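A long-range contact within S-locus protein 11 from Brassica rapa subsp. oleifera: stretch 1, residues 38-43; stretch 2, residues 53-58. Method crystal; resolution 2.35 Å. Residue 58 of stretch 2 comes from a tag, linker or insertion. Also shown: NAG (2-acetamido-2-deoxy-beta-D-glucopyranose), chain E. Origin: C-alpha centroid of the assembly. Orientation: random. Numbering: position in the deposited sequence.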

# COMPACT_ATOMS: atom_id res chain seq x y z
N LYS C 38 9.75 2.55 -32.14
CA LYS C 38 10.11 3.67 -31.29
C LYS C 38 8.88 4.54 -31.04
O LYS C 38 8.09 4.78 -31.96
N ALA C 39 8.70 4.98 -29.80
CA ALA C 39 7.61 5.89 -29.50
C ALA C 39 8.14 7.30 -29.60
O ALA C 39 9.35 7.51 -29.57
N PHE C 40 7.24 8.27 -29.73
CA PHE C 40 7.67 9.66 -29.75
C PHE C 40 8.37 9.97 -28.43
O PHE C 40 9.44 10.58 -28.40
N TYR C 41 7.73 9.55 -27.34
CA TYR C 41 8.27 9.67 -25.99
C TYR C 41 7.40 8.82 -25.05
O TYR C 41 6.34 8.33 -25.45
N CYS C 42 7.85 8.66 -23.81
CA CYS C 42 7.03 8.01 -22.78
C CYS C 42 7.02 8.82 -21.49
O CYS C 42 8.07 9.24 -21.00
N ASN C 43 5.83 9.05 -20.94
CA ASN C 43 5.70 9.55 -19.58
C ASN C 43 5.73 8.34 -18.65
O ASN C 43 5.32 7.23 -19.04
N CYS C 53 3.71 3.23 -17.52
CA CYS C 53 4.24 3.85 -18.74
C CYS C 53 3.10 4.33 -19.65
O CYS C 53 2.21 3.56 -20.01
N ASP C 54 3.12 5.62 -20.00
CA ASP C 54 2.19 6.20 -20.97
C ASP C 54 2.95 6.62 -22.21
O ASP C 54 3.63 7.64 -22.21
N CYS C 55 2.82 5.83 -23.28
CA CYS C 55 3.64 6.02 -24.47
C CYS C 55 2.91 6.65 -25.65
O CYS C 55 1.93 6.09 -26.14
N ALA C 56 3.41 7.80 -26.08
CA ALA C 56 2.86 8.52 -27.24
C ALA C 56 3.30 7.88 -28.56
O ALA C 56 4.48 7.94 -28.92
N ILE C 57 2.34 7.31 -29.29
CA ILE C 57 2.58 6.65 -30.57
C ILE C 57 1.67 7.16 -31.69
O ILE C 57 0.67 7.82 -31.42
N ALA C 58 1.97 6.81 -32.93
CA ALA C 58 1.06 7.15 -34.03
C ALA C 58 0.12 5.98 -34.34
O ALA C 58 -1.11 6.12 -34.24

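Which backbone donors and acceptors does the pairing satisfy? The two segments run antiparallel, and four hydrogen bonds join them. At N43 and D54 the pair is complete: N43 N donates to D54 O and D54 N donates to N43 O, both at 2.9 Å, the second nearly straight at 169°. Further along, A56 N donates a hydrogen bond to Y41 O at 3.0 Å, while A56 O accepts from F40 N at 2.9 Å, so both polar backbone atoms of A56 are satisfied from stretch 1. D54 O and N43 O each gain a CA-H...O contact as well, from C42 CA at 3.5 Å and C53 CA at 3.6 Å respectively.

How do the disulfide and its neighbours pack? C42 and C55 form a non-hydrogen-bonded pair, with CA atoms only 4.3 Å apart, and their side chains meet in a disulfide, C42 SG to C55 SG at 2.0 Å. Both cysteines adopt the m rotamer, and the chi3 of 103° is close to the relaxed value for a disulfide. A39 points toward stretch 2 and adds apolar packing, its CB lying 4.4 Å from C55 CB and 4.2 Å from I57 CG2; I57 itself points away, with chi1 p and chi2 t. C53, chi1 m, is bonded covalently elsewhere in the structure.

How is the face with Y41, N43, D54 and A56 filled? Y41 takes chi1 p, and its ring covers the methyl of A56: A56 CB sits 3.8 Å from the ring centroid of Y41, over the face in a CH-pi contact, with Y41 CE2 at 3.4 Å from A56 CB. N43 and D54, both chi1 m, bring their CB atoms to 4.2 Å. D54 OD2 finds its hydrogen bond elsewhere in the structure. Beside this face, F40, chi1 m, points sideways; its CB approaches A56 CB at 4.3 Å, and its CE2 reaches 4.0 Å from CB of the tag residue A58.

Where does the sugar fit among these partners? The NAG is an N-linked glycan, joined from N43 ND2 to NAG C1 by a 1.4 Å bond, so ND2 is glycosylated and keeps a single hydrogen. The acetamido nitrogen of the sugar then turns back to the protein: NAG N2 donates to Y41 OH at 2.6 Å and 168°, a short, nearly linear hydrogen bond that places this nitrogen at the edge of the tyrosine ring. The acetyl methyl completes the packing, with NAG C8 at 4.0 Å from A56 CB and 3.9 Å from D54 O.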

# COMPACT_ATOMS: atom_id res chain seq x y z
CB LYS C 38 11.19 4.50 -32.00
CG LYS C 38 12.06 5.37 -31.11
CD LYS C 38 13.22 5.97 -31.90
CE LYS C 38 14.26 6.65 -31.00
NZ LYS C 38 13.71 7.83 -30.27
CB ALA C 39 7.04 5.62 -28.11
CB PHE C 40 6.48 10.60 -29.96
CG PHE C 40 5.88 10.52 -31.33
CD1 PHE C 40 6.49 11.14 -32.41
CD2 PHE C 40 4.68 9.84 -31.55
CE1 PHE C 40 5.92 11.09 -33.68
CE2 PHE C 40 4.11 9.77 -32.81
CZ PHE C 40 4.73 10.39 -33.88
CB TYR C 41 8.24 11.13 -25.54
CG TYR C 41 6.84 11.69 -25.32
CD1 TYR C 41 6.22 11.58 -24.09
CD2 TYR C 41 6.14 12.32 -26.36
CE1 TYR C 41 4.96 12.07 -23.87
CE2 TYR C 41 4.87 12.83 -26.15
CZ TYR C 41 4.28 12.69 -24.91
OH TYR C 41 3.02 13.18 -24.67
CB CYS C 42 7.54 6.59 -22.50
SG CYS C 42 7.16 5.32 -23.76
CB ASN C 43 4.37 10.28 -19.36
CG ASN C 43 4.24 11.57 -20.16
OD1 ASN C 43 5.22 12.20 -20.55
ND2 ASN C 43 2.98 11.98 -20.39
CB CYS C 53 5.15 2.90 -19.50
SG CYS C 53 6.58 2.36 -18.58
CB ASP C 54 1.47 7.41 -20.37
CG ASP C 54 0.26 7.02 -19.54
OD1 ASP C 54 -0.37 5.98 -19.84
OD2 ASP C 54 -0.04 7.73 -18.57
CB CYS C 55 4.27 4.69 -24.88
SG CYS C 55 5.51 4.12 -23.70
CB ALA C 56 3.29 9.97 -27.18
CB ILE C 57 2.33 5.14 -30.46
CG1 ILE C 57 0.86 4.89 -30.10
CG2 ILE C 57 3.27 4.49 -29.46
CD1 ILE C 57 0.41 3.44 -30.24
CB ALA C 58 1.86 7.52 -35.28
C1 NAG E . 2.90 13.29 -20.98
C2 NAG E . 1.51 13.32 -21.61
C3 NAG E . 1.17 14.72 -22.15
C4 NAG E . 1.50 15.82 -21.13
C5 NAG E . 2.96 15.60 -20.72
C6 NAG E . 3.64 16.67 -19.85
C7 NAG E . 0.96 11.17 -22.64
C8 NAG E . 1.22 10.22 -23.77
N2 NAG E . 1.55 12.36 -22.70
O3 NAG E . -0.17 14.79 -22.58
O4 NAG E . 1.27 17.10 -21.69
O5 NAG E . 3.00 14.35 -20.06
O6 NAG E . 2.87 16.93 -18.71
O7 NAG E . 0.21 10.84 -21.72